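Local coordinates for DUF4973 domain-containing protein (Bacteroides thetaiotaomicron, PDB 4QNI) that is of unknown function but is probably an auxiliary nutrient-binding protein, built from an N-terminal DUF4973 domain and a C-terminal BT_3044-like domain, at residues L140-V143 and N149-A152; L52-S57 and V66-A71; Y233-A238 and I257-N262; V247-D252 and V292-N297. All coordinates share one frame; numbering follows the deposited sequence.

Contact 1 of 4, residues L140-V143 and N149-A152; sequences LQIV and NYVA
Tyr150 reaches back to Val143, beside Ile142 of strand 135-142, closing the loop that follows this strand of the DUF4973 region, a family of the E-set clan. Its ring carbon CE1 passes obliquely beside the CG2 methyl of Ile142 at 3.6 Å. Chi1 of 75° sets CG between the backbone N and the carbonyl carbon and aims the ring at strand 135-142. At its far end the OH donates to Val143 O at 2.6 Å, lying in the carbonyl plane with a C=O...donor angle of 152°. The same hydroxyl is hydrogen-bonded to the backbone N of His69, so one hydroxyl ties the main chain at Val143 to that of His69 on strand 66-72. A phenylalanine here would remove the hydroxyl and is likely to leave both Val143 O and His69 N without this mate. Val151 turns its side chain away from strand 135-142 and packs on Tyr9 of the second subunit, and with Ala152 it joins a parallel ladder to a strand of that subunit. Ala152 then comes back toward residues 140-143. Its CB rests 3.8 Å from Ile142 CG2, the same methyl that the Tyr150 ring touches.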
loop_
_atom_site.group_PDB
_atom_site.type_symbol
_atom_site.label_atom_id
_atom_site.label_comp_id
_atom_site.label_asym_id
_atom_site.label_seq_id
_atom_site.Cartn_x
_atom_site.Cartn_y
_atom_site.Cartn_z
ATOM N N LEU A 140 -9.994 -6.522 25.533
ATOM C CA LEU A 140 -11.460 -6.553 25.616
ATOM C C LEU A 140 -12.092 -7.018 24.330
ATOM O O LEU A 140 -11.530 -6.831 23.264
ATOM C CB LEU A 140 -12.039 -5.138 25.942
ATOM C CG LEU A 140 -11.492 -4.428 27.188
ATOM C CD1 LEU A 140 -11.761 -2.949 27.132
ATOM C CD2 LEU A 140 -12.068 -5.021 28.438
ATOM N N GLN A 141 -13.312 -7.543 24.422
ATOM C CA GLN A 141 -14.071 -7.957 23.252
ATOM C C GLN A 141 -15.544 -7.658 23.439
ATOM O O GLN A 141 -16.039 -7.646 24.571
ATOM C CB GLN A 141 -13.863 -9.463 22.963
ATOM C CG GLN A 141 -14.331 -10.361 24.101
ATOM C CD GLN A 141 -14.130 -11.843 23.884
ATOM O OE1 GLN A 141 -13.741 -12.576 24.807
ATOM N NE2 GLN A 141 -14.440 -12.329 22.692
ATOM N N ILE A 142 -16.244 -7.424 22.312
ATOM C CA ILE A 142 -17.700 -7.333 22.268
ATOM C C ILE A 142 -18.178 -8.788 22.274
ATOM O O ILE A 142 -17.710 -9.572 21.450
ATOM C CB ILE A 142 -18.236 -6.542 21.055
ATOM C CG1 ILE A 142 -17.706 -5.061 20.983
ATOM C CG2 ILE A 142 -19.763 -6.654 20.984
ATOM C CD1 ILE A 142 -17.999 -4.128 22.136
ATOM N N VAL A 143 -19.018 -9.166 23.243
ATOM C CA VAL A 143 -19.501 -10.540 23.387
ATOM C C VAL A 143 -20.672 -10.753 22.437
ATOM O O VAL A 143 -21.563 -9.912 22.366
ATOM C CB VAL A 143 -19.872 -10.869 24.862
ATOM C CG1 VAL A 143 -20.534 -12.242 24.993
ATOM C CG2 VAL A 143 -18.643 -10.794 25.738
ATOM N N ASN A 149 -29.723 -8.512 21.194
ATOM C CA ASN A 149 -30.370 -7.760 20.108
ATOM C C ASN A 149 -29.299 -6.991 19.295
ATOM O O ASN A 149 -29.495 -5.819 18.955
ATOM C CB ASN A 149 -31.439 -6.804 20.678
ATOM N N TYR A 150 -28.165 -7.675 18.994
ATOM C CA TYR A 150 -27.012 -7.157 18.253
ATOM C C TYR A 150 -26.049 -8.276 17.828
ATOM O O TYR A 150 -26.164 -9.423 18.285
ATOM C CB TYR A 150 -26.257 -6.114 19.099
ATOM C CG TYR A 150 -25.404 -6.675 20.223
ATOM C CD1 TYR A 150 -24.097 -7.101 19.989
ATOM C CD2 TYR A 150 -25.873 -6.705 21.532
ATOM C CE1 TYR A 150 -23.282 -7.545 21.025
ATOM C CE2 TYR A 150 -25.066 -7.148 22.578
ATOM C CZ TYR A 150 -23.767 -7.559 22.319
ATOM O OH TYR A 150 -22.956 -8.003 23.334
ATOM N N VAL A 151 -25.061 -7.912 16.984
ATOM C CA VAL A 151 -23.980 -8.782 16.512
ATOM C C VAL A 151 -22.661 -7.992 16.553
ATOM O O VAL A 151 -22.616 -6.846 16.097
ATOM C CB VAL A 151 -24.260 -9.380 15.104
ATOM C CG1 VAL A 151 -23.006 -9.986 14.481
ATOM C CG2 VAL A 151 -25.371 -10.424 15.159
ATOM N N ALA A 152 -21.598 -8.602 17.120
ATOM C CA ALA A 152 -20.253 -8.035 17.120
ATOM C C ALA A 152 -19.794 -7.971 15.672
ATOM O O ALA A 152 -20.033 -8.919 14.922
ATOM C CB ALA A 152 -19.314 -8.894 17.952
#

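Contact 2 of 4, residues L52-S57 and V66-A71; sequences LPILVS and VTVHVA
Ile54 reaches from strand 47-56 to Val68 and Val70 of strand 66-72, joining two sheets face to face as in the beta sandwiches of the E-set clan. At the closest backbone point the CA atoms of Ile54 and Val68 are 8.8 Å apart; no hydrogen bond crosses, and the two segments touch through side chains. The Ile54 CB points toward the other strand but stays back, 5.4 Å from the nearer methyl of Val68, CG1. From there the side chain forks. CG2, trans to the backbone N, is the short branch and approaches Val68 CG1 at 4.3 Å, a loose van der Waals contact. The other branch starts at Ile54 CG1, which is still 5.2 Å from Val70 CG2. It is extended at chi2 (178°), and this carries CD1 to 3.9 Å from Val70 CG2, where the two side chains meet at a slant. One isoleucine thus spans two successive inward-facing valines, one with each branch. Strand 47-56 is hydrogen-bonded to strand 118-126, whose Leu121 packs on both Ile54 and Val70. Strand 66-72 lies between strands 109-112 and 135-142, which add Leu110 and Ile142 around Ile54, while on its other edge strand 47-56 continues into an antiparallel ladder with the second subunit, whose Ile13 also packs on Ile54.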
loop_
_atom_site.group_PDB
_atom_site.type_symbol
_atom_site.label_atom_id
_atom_site.label_comp_id
_atom_site.label_asym_id
_atom_site.label_seq_id
_atom_site.Cartn_x
_atom_site.Cartn_y
_atom_site.Cartn_z
ATOM N N LEU A 52 -14.216 4.817 26.950
ATOM C CA LEU A 52 -13.920 4.116 25.702
ATOM C C LEU A 52 -15.152 4.049 24.806
ATOM O O LEU A 52 -16.139 3.404 25.164
ATOM C CB LEU A 52 -13.372 2.702 26.018
ATOM C CG LEU A 52 -13.004 1.785 24.846
ATOM C CD1 LEU A 52 -11.676 2.209 24.208
ATOM C CD2 LEU A 52 -12.921 0.337 25.304
ATOM N N PRO A 53 -15.106 4.701 23.620
ATOM C CA PRO A 53 -16.265 4.676 22.719
ATOM C C PRO A 53 -16.551 3.308 22.108
ATOM O O PRO A 53 -15.643 2.555 21.759
ATOM C CB PRO A 53 -15.872 5.665 21.617
ATOM C CG PRO A 53 -14.770 6.506 22.209
ATOM C CD PRO A 53 -14.024 5.541 23.055
ATOM N N ILE A 54 -17.842 3.002 21.991
ATOM C CA ILE A 54 -18.388 1.793 21.389
ATOM C C ILE A 54 -19.388 2.291 20.383
ATOM O O ILE A 54 -20.284 3.069 20.741
ATOM C CB ILE A 54 -18.994 0.830 22.439
ATOM C CG1 ILE A 54 -17.875 0.179 23.314
ATOM C CG2 ILE A 54 -19.883 -0.217 21.764
ATOM C CD1 ILE A 54 -18.355 -0.719 24.381
ATOM N N LEU A 55 -19.196 1.905 19.119
ATOM C CA LEU A 55 -20.033 2.342 18.015
ATOM C C LEU A 55 -21.091 1.306 17.668
ATOM O O LEU A 55 -20.835 0.102 17.704
ATOM C CB LEU A 55 -19.153 2.660 16.796
ATOM C CG LEU A 55 -17.980 3.644 17.009
ATOM C CD1 LEU A 55 -17.056 3.658 15.787
ATOM C CD2 LEU A 55 -18.473 5.045 17.335
ATOM N N VAL A 56 -22.296 1.786 17.365
ATOM C CA VAL A 56 -23.468 0.964 17.043
ATOM C C VAL A 56 -24.124 1.451 15.760
ATOM O O VAL A 56 -24.469 2.623 15.657
ATOM C CB VAL A 56 -24.514 0.970 18.196
ATOM C CG1 VAL A 56 -25.580 -0.099 17.974
ATOM C CG2 VAL A 56 -23.860 0.804 19.566
ATOM N N SER A 57 -24.360 0.534 14.817
ATOM C CA SER A 57 -25.101 0.787 13.570
ATOM C C SER A 57 -26.636 0.558 13.802
ATOM O O SER A 57 -27.018 -0.002 14.824
ATOM C CB SER A 57 -24.582 -0.132 12.471
ATOM O OG SER A 57 -24.876 -1.484 12.791
ATOM N N VAL A 66 -30.147 -0.842 22.993
ATOM C CA VAL A 66 -29.163 -1.921 22.841
ATOM C C VAL A 66 -28.316 -2.050 24.110
ATOM O O VAL A 66 -27.778 -1.058 24.601
ATOM C CB VAL A 66 -28.279 -1.705 21.571
ATOM C CG1 VAL A 66 -27.203 -2.782 21.432
ATOM C CG2 VAL A 66 -29.133 -1.647 20.305
ATOM N N THR A 67 -28.208 -3.272 24.632
ATOM C CA THR A 67 -27.366 -3.594 25.775
ATOM C C THR A 67 -26.176 -4.336 25.212
ATOM O O THR A 67 -26.328 -5.437 24.687
ATOM C CB THR A 67 -28.134 -4.388 26.842
ATOM O OG1 THR A 67 -29.229 -3.602 27.302
ATOM C CG2 THR A 67 -27.253 -4.789 28.026
ATOM N N VAL A 68 -25.003 -3.721 25.284
ATOM C CA VAL A 68 -23.758 -4.283 24.763
ATOM C C VAL A 68 -23.033 -4.995 25.901
ATOM O O VAL A 68 -22.894 -4.454 26.994
ATOM C CB VAL A 68 -22.884 -3.195 24.092
ATOM C CG1 VAL A 68 -21.593 -3.786 23.522
ATOM C CG2 VAL A 68 -23.670 -2.470 23.005
ATOM N N HIS A 69 -22.589 -6.210 25.628
ATOM C CA HIS A 69 -21.850 -7.049 26.553
ATOM C C HIS A 69 -20.396 -7.060 26.145
ATOM O O HIS A 69 -20.081 -7.311 24.979
ATOM C CB HIS A 69 -22.446 -8.452 26.590
ATOM C CG HIS A 69 -23.846 -8.433 27.085
ATOM N ND1 HIS A 69 -24.135 -8.665 28.408
ATOM C CD2 HIS A 69 -24.989 -8.116 26.436
ATOM C CE1 HIS A 69 -25.448 -8.543 28.514
ATOM N NE2 HIS A 69 -26.001 -8.201 27.358
ATOM N N VAL A 70 -19.531 -6.732 27.104
ATOM C CA VAL A 70 -18.089 -6.583 26.950
ATOM C C VAL A 70 -17.411 -7.560 27.910
ATOM O O VAL A 70 -17.840 -7.684 29.053
ATOM C CB VAL A 70 -17.661 -5.095 27.223
ATOM C CG1 VAL A 70 -16.153 -4.952 27.401
ATOM C CG2 VAL A 70 -18.160 -4.150 26.127
ATOM N N ALA A 71 -16.350 -8.235 27.459
ATOM C CA ALA A 71 -15.647 -9.171 28.326
ATOM C C ALA A 71 -14.148 -9.124 28.087
ATOM O O ALA A 71 -13.697 -8.659 27.039
ATOM C CB ALA A 71 -16.172 -10.594 28.133
#

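Contact 3 of 4, residues Y233-A238 and I257-N262; sequences YKIKFA and IGFELN. With EDO (1,2-ethanediol), chain G.
Ile235 and Phe259 meet through the CD1 methyl of the isoleucine, which lies 3.7 Å from ring atom CE1 and as near to CD1 of Phe259, approaching the ring obliquely. The same Ile235 methyl reaches CD1 of Ile257 at 4.2 Å. Ile257 also sets its CG2 methyl against the Tyr233 ring, 3.7 Å from CE1, again obliquely. Ile257 has CG1 between its backbone N and carbonyl carbon (chi1 68°), which lays CG2 against the tyrosine ring and brings CD1 in between that ring, 4.1 Å from Tyr233 CD1, and the Ile235 methyl. Between Ile257 and Phe259, Gly258 takes a left-handed backbone conformation (phi 52°) that bends the chain.

Second-shell partners set these groups in place. The Tyr233 hydroxyl is hydrogen-bonded to the backbone N of Ile299, and Phe259 meets the ring of Tyr294 with planes about 40° apart. Strand 244-250 runs between strands 234-240 and 260-275 in the antiparallel sheet, and its Ile249 packs on Ile235. Lys234, directed away from this cluster, forms a salt bridge with Asp131, a cation-pi contact with Phe217 and a 2.9 Å hydrogen bond from NZ to O1 of an ethanediol, probably from the crystallisation liquor.

No polar bond links the segments, so their attraction probably rests on dispersion and the burial of hydrocarbon, while the charged end of Lys234 finds its partners away from the cluster.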
loop_
_atom_site.group_PDB
_atom_site.type_symbol
_atom_site.label_atom_id
_atom_site.label_comp_id
_atom_site.label_asym_id
_atom_site.label_seq_id
_atom_site.Cartn_x
_atom_site.Cartn_y
_atom_site.Cartn_z
ATOM N N TYR A 233 17.588 -2.606 34.230
ATOM C CA TYR A 233 18.119 -1.291 33.851
ATOM C C TYR A 233 17.130 -0.090 33.966
ATOM O O TYR A 233 17.148 0.788 33.093
ATOM C CB TYR A 233 18.660 -1.401 32.415
ATOM C CG TYR A 233 19.693 -2.500 32.285
ATOM C CD1 TYR A 233 21.000 -2.313 32.736
ATOM C CD2 TYR A 233 19.354 -3.747 31.762
ATOM C CE1 TYR A 233 21.946 -3.327 32.650
ATOM C CE2 TYR A 233 20.296 -4.773 31.673
ATOM C CZ TYR A 233 21.587 -4.559 32.126
ATOM O OH TYR A 233 22.523 -5.562 32.058
ATOM N N LYS A 234 16.359 0.012 35.076
ATOM C CA LYS A 234 15.441 1.154 35.253
ATOM C C LYS A 234 16.116 2.340 35.963
ATOM O O LYS A 234 16.614 2.207 37.089
ATOM C CB LYS A 234 14.165 0.756 36.007
ATOM C CG LYS A 234 13.339 -0.284 35.251
ATOM C CD LYS A 234 12.379 -1.005 36.174
ATOM C CE LYS A 234 11.096 -0.245 36.394
ATOM N NZ LYS A 234 10.327 -0.866 37.486
ATOM N N ILE A 235 16.091 3.513 35.306
ATOM C CA ILE A 235 16.661 4.747 35.848
ATOM C C ILE A 235 15.496 5.692 36.206
ATOM O O ILE A 235 14.769 6.136 35.324
ATOM C CB ILE A 235 17.675 5.397 34.849
ATOM C CG1 ILE A 235 18.768 4.403 34.361
ATOM C CG2 ILE A 235 18.275 6.687 35.429
ATOM C CD1 ILE A 235 19.613 3.575 35.474
ATOM N N LYS A 236 15.335 5.984 37.500
ATOM C CA LYS A 236 14.258 6.825 38.028
ATOM C C LYS A 236 14.580 8.283 37.930
ATOM O O LYS A 236 15.701 8.683 38.242
ATOM C CB LYS A 236 13.969 6.478 39.495
ATOM C CG LYS A 236 13.302 5.121 39.702
ATOM C CD LYS A 236 13.278 4.698 41.184
ATOM C CE LYS A 236 12.398 5.546 42.088
ATOM N NZ LYS A 236 12.613 5.246 43.535
ATOM N N PHE A 237 13.583 9.091 37.504
ATOM C CA PHE A 237 13.667 10.562 37.404
ATOM C C PHE A 237 12.558 11.187 38.243
ATOM O O PHE A 237 11.371 11.022 37.937
ATOM C CB PHE A 237 13.579 11.043 35.948
ATOM C CG PHE A 237 14.770 10.700 35.081
ATOM C CD1 PHE A 237 14.930 9.415 34.562
ATOM C CD2 PHE A 237 15.675 11.690 34.688
ATOM C CE1 PHE A 237 16.022 9.107 33.736
ATOM C CE2 PHE A 237 16.754 11.384 33.839
ATOM C CZ PHE A 237 16.944 10.089 33.407
ATOM N N ALA A 238 12.947 11.854 39.330
ATOM C CA ALA A 238 12.020 12.505 40.265
ATOM C C ALA A 238 12.128 14.002 40.059
ATOM O O ALA A 238 13.220 14.526 40.147
ATOM C CB ALA A 238 12.356 12.115 41.707
ATOM N N ILE A 257 24.245 -3.043 38.539
ATOM C CA ILE A 257 24.590 -2.548 37.209
ATOM C C ILE A 257 25.689 -1.465 37.271
ATOM O O ILE A 257 25.945 -0.768 36.282
ATOM C CB ILE A 257 23.302 -2.087 36.465
ATOM C CG1 ILE A 257 22.651 -0.835 37.084
ATOM C CG2 ILE A 257 22.287 -3.252 36.348
ATOM C CD1 ILE A 257 21.663 -0.073 36.049
ATOM N N GLY A 258 26.356 -1.379 38.418
ATOM C CA GLY A 258 27.444 -0.433 38.660
ATOM C C GLY A 258 27.089 1.003 38.333
ATOM O O GLY A 258 27.881 1.715 37.713
ATOM N N PHE A 259 25.853 1.396 38.679
ATOM C CA PHE A 259 25.292 2.724 38.436
ATOM C C PHE A 259 26.071 3.746 39.229
ATOM O O PHE A 259 26.436 3.494 40.381
ATOM C CB PHE A 259 23.786 2.765 38.780
ATOM C CG PHE A 259 23.121 4.107 38.577
ATOM C CD1 PHE A 259 22.685 4.503 37.316
ATOM C CD2 PHE A 259 22.933 4.976 39.647
ATOM C CE1 PHE A 259 22.075 5.744 37.130
ATOM C CE2 PHE A 259 22.306 6.216 39.458
ATOM C CZ PHE A 259 21.881 6.588 38.203
ATOM N N GLU A 260 26.395 4.865 38.574
ATOM C CA GLU A 260 27.168 5.955 39.151
ATOM C C GLU A 260 26.733 7.273 38.557
ATOM O O GLU A 260 26.729 7.444 37.344
ATOM C CB GLU A 260 28.676 5.746 38.905
ATOM C CG GLU A 260 29.381 4.934 39.977
ATOM C CD GLU A 260 29.920 5.707 41.168
ATOM O OE1 GLU A 260 30.723 6.647 40.959
ATOM O OE2 GLU A 260 29.591 5.328 42.315
ATOM N N LEU A 261 26.343 8.196 39.403
ATOM C CA LEU A 261 26.012 9.531 38.941
ATOM C C LEU A 261 27.237 10.390 38.943
ATOM O O LEU A 261 28.076 10.266 39.837
ATOM C CB LEU A 261 24.971 10.196 39.838
ATOM C CG LEU A 261 23.552 9.761 39.657
ATOM C CD1 LEU A 261 22.734 10.272 40.812
ATOM C CD2 LEU A 261 22.988 10.243 38.306
ATOM N N ASN A 262 27.322 11.302 37.984
ATOM C CA ASN A 262 28.365 12.294 37.987
ATOM C C ASN A 262 27.928 13.328 39.021
ATOM O O ASN A 262 26.822 13.860 38.928
ATOM C CB ASN A 262 28.563 12.869 36.604
ATOM C CG ASN A 262 29.691 13.865 36.527
ATOM O OD1 ASN A 262 29.547 15.018 36.941
ATOM N ND2 ASN A 262 30.835 13.433 35.995
HETATM C C1 EDO G . 8.761 1.374 39.483
HETATM O O1 EDO G . 8.361 1.207 38.128
HETATM C C2 EDO G . 7.548 1.233 40.430
HETATM O O2 EDO G . 7.261 -0.145 40.643
#

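Contact 4 of 4, residues V247-D252 and V292-N297; sequences VTISCD and VDYYFN. With EDO (1,2-ethanediol), chain E.
Ile249 and Val292 make the closer part of this contact, in the antiparallel sheet of the BT_3044-like region. The CD1 methyl of Ile249 sits 4.0 Å from Val292 CG1, the two side chains meeting nearly at right angles. Ile249 is extended at chi2 (178°), which carries CD1 out to the valine while CG2 is left to face Tyr294. That second approach is looser: Ile249 CG2 stands 4.5 Å from ring atom CD2 of Tyr294, oblique to the ring. All three residues are buried, no hydrogen bond crosses between the segments, and their CA atoms come no nearer than 8.2 Å, at Ile249 and Val292.

The polar end of the contact is that of Tyr294. Its OH is 2.6 Å from O1 of an ethanediol, a hydrogen bond in which either oxygen could donate, and O1 lies in the ring plane at its edge. The hydroxyl also has the backbone N of Gly221 as a partner, so it is gripped from two groups. A leucine in its place would remove ring and hydroxyl, and would probably leave Gly221 N without this mate and open a gap beside Ile249 and Phe259. The diol probably came from the crystallisation liquor.

Strand 260-275 separates the two strands, paired with 244-250 on one side and 282-298 on the other, and its Leu261 packs on Ile249. Strand 234-240, on the far side of 244-250, contributes Ile235 and Phe237 to Ile249, while strand 306-321 flanks 282-298 and sets Val310 against Tyr294.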
loop_
_atom_site.group_PDB
_atom_site.type_symbol
_atom_site.label_atom_id
_atom_site.label_comp_id
_atom_site.label_asym_id
_atom_site.label_seq_id
_atom_site.Cartn_x
_atom_site.Cartn_y
_atom_site.Cartn_z
ATOM N N VAL A 247 16.215 17.605 39.442
ATOM C CA VAL A 247 15.778 16.238 39.174
ATOM C C VAL A 247 16.668 15.300 40.029
ATOM O O VAL A 247 17.886 15.505 40.119
ATOM C CB VAL A 247 15.799 15.888 37.654
ATOM C CG1 VAL A 247 15.441 14.418 37.398
ATOM C CG2 VAL A 247 14.859 16.806 36.860
ATOM N N THR A 248 16.057 14.316 40.699
ATOM C CA THR A 248 16.796 13.289 41.426
ATOM C C THR A 248 16.837 12.062 40.524
ATOM O O THR A 248 15.791 11.493 40.199
ATOM C CB THR A 248 16.182 12.999 42.794
ATOM O OG1 THR A 248 16.158 14.220 43.544
ATOM C CG2 THR A 248 16.952 11.881 43.573
ATOM N N ILE A 249 18.037 11.691 40.079
ATOM C CA ILE A 249 18.239 10.520 39.238
ATOM C C ILE A 249 18.730 9.392 40.127
ATOM O O ILE A 249 19.734 9.546 40.813
ATOM C CB ILE A 249 19.193 10.785 38.042
ATOM C CG1 ILE A 249 18.657 11.899 37.112
ATOM C CG2 ILE A 249 19.421 9.492 37.267
ATOM C CD1 ILE A 249 19.615 12.267 35.878
ATOM N N SER A 250 18.023 8.272 40.139
ATOM C CA SER A 250 18.442 7.143 40.953
ATOM C C SER A 250 18.167 5.818 40.244
ATOM O O SER A 250 17.549 5.767 39.168
ATOM C CB SER A 250 17.754 7.170 42.316
ATOM O OG SER A 250 16.349 7.126 42.158
ATOM N N CYS A 251 18.678 4.749 40.856
ATOM C CA CYS A 251 18.562 3.383 40.387
ATOM C C CYS A 251 18.430 2.489 41.597
ATOM O O CYS A 251 19.324 2.480 42.438
ATOM C CB CYS A 251 19.773 3.019 39.540
ATOM S SG CYS A 251 19.703 1.362 38.845
ATOM N N ASP A 252 17.309 1.754 41.703
ATOM C CA ASP A 252 17.033 0.880 42.850
ATOM C C ASP A 252 17.981 -0.326 42.919
ATOM O O ASP A 252 18.231 -0.817 44.018
ATOM C CB ASP A 252 15.566 0.436 42.857
ATOM C CG ASP A 252 14.606 1.529 43.297
ATOM O OD1 ASP A 252 15.051 2.470 44.003
ATOM O OD2 ASP A 252 13.402 1.426 42.977
ATOM N N VAL A 292 21.889 15.550 32.420
ATOM C CA VAL A 292 21.729 14.136 32.706
ATOM C C VAL A 292 23.143 13.591 32.529
ATOM O O VAL A 292 23.744 13.791 31.485
ATOM C CB VAL A 292 20.685 13.461 31.790
ATOM C CG1 VAL A 292 20.618 11.970 32.051
ATOM C CG2 VAL A 292 19.314 14.106 31.944
ATOM N N ASP A 293 23.717 13.028 33.570
ATOM C CA ASP A 293 25.078 12.538 33.511
ATOM C C ASP A 293 25.230 11.331 34.441
ATOM O O ASP A 293 25.292 11.488 35.665
ATOM C CB ASP A 293 26.072 13.685 33.892
ATOM C CG ASP A 293 27.517 13.410 33.532
ATOM O OD1 ASP A 293 27.872 12.225 33.346
ATOM O OD2 ASP A 293 28.309 14.355 33.532
ATOM N N TYR A 294 25.268 10.136 33.865
ATOM C CA TYR A 294 25.443 8.922 34.654
ATOM C C TYR A 294 26.172 7.823 33.858
ATOM O O TYR A 294 26.307 7.868 32.619
ATOM C CB TYR A 294 24.106 8.398 35.237
ATOM C CG TYR A 294 23.121 7.876 34.219
ATOM C CD1 TYR A 294 23.170 6.550 33.787
ATOM C CD2 TYR A 294 22.079 8.669 33.760
ATOM C CE1 TYR A 294 22.249 6.053 32.861
ATOM C CE2 TYR A 294 21.165 8.194 32.817
ATOM C CZ TYR A 294 21.240 6.876 32.390
ATOM O OH TYR A 294 20.331 6.390 31.490
ATOM N N TYR A 295 26.635 6.836 34.622
ATOM C CA TYR A 295 27.340 5.652 34.167
ATOM C C TYR A 295 26.632 4.375 34.622
ATOM O O TYR A 295 26.130 4.331 35.746
ATOM C CB TYR A 295 28.743 5.642 34.755
ATOM C CG TYR A 295 29.648 6.754 34.302
ATOM C CD1 TYR A 295 29.682 7.970 34.982
ATOM C CD2 TYR A 295 30.576 6.549 33.287
ATOM C CE1 TYR A 295 30.566 8.985 34.608
ATOM C CE2 TYR A 295 31.485 7.540 32.929
ATOM C CZ TYR A 295 31.465 8.765 33.581
ATOM O OH TYR A 295 32.353 9.747 33.228
ATOM N N PHE A 296 26.673 3.311 33.806
ATOM C CA PHE A 296 26.130 2.005 34.198
ATOM C C PHE A 296 26.784 0.908 33.375
ATOM O O PHE A 296 27.303 1.179 32.290
ATOM C CB PHE A 296 24.585 1.951 34.063
ATOM C CG PHE A 296 24.079 1.732 32.660
ATOM C CD1 PHE A 296 23.995 2.789 31.762
ATOM C CD2 PHE A 296 23.689 0.464 32.233
ATOM C CE1 PHE A 296 23.530 2.586 30.464
ATOM C CE2 PHE A 296 23.230 0.259 30.930
ATOM C CZ PHE A 296 23.139 1.326 30.060
ATOM N N ASN A 297 26.687 -0.339 33.856
ATOM C CA ASN A 297 27.211 -1.512 33.166
ATOM C C ASN A 297 26.098 -2.301 32.508
ATOM O O ASN A 297 25.151 -2.722 33.181
ATOM C CB ASN A 297 27.966 -2.435 34.137
ATOM C CG ASN A 297 29.181 -1.835 34.799
ATOM O OD1 ASN A 297 29.956 -1.100 34.188
ATOM N ND2 ASN A 297 29.411 -2.199 36.052
HETATM C C1 EDO E . 17.690 8.428 29.728
HETATM O O1 EDO E . 18.417 7.961 30.846
HETATM C C2 EDO E . 18.634 8.728 28.578
HETATM O O2 EDO E . 19.158 7.523 28.053
#

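How the contacts relate
The four contacts fall into two pairs on opposite sides of the chain's centre. Contacts 1 and 2, centres about 7 Å apart, share the sheet in which strands 135-142 and 66-72 are neighbours: Val143 N lies 2.8 Å from His69 O, and both contacts reach the second subunit. Contacts 3 and 4 interleave along the chain, centres about 3 Å apart; Lys236 N lies 2.8 Å from Ser250 O, joining adjacent strands, and no other protein chain of the assembly touches their segments. Centres of the two pairs are 45 to 48 Å apart, and the nearest atoms of contacts 1 and 3 about 24 Å. The ethanediols of contacts 3 and 4 establish no nutrient site.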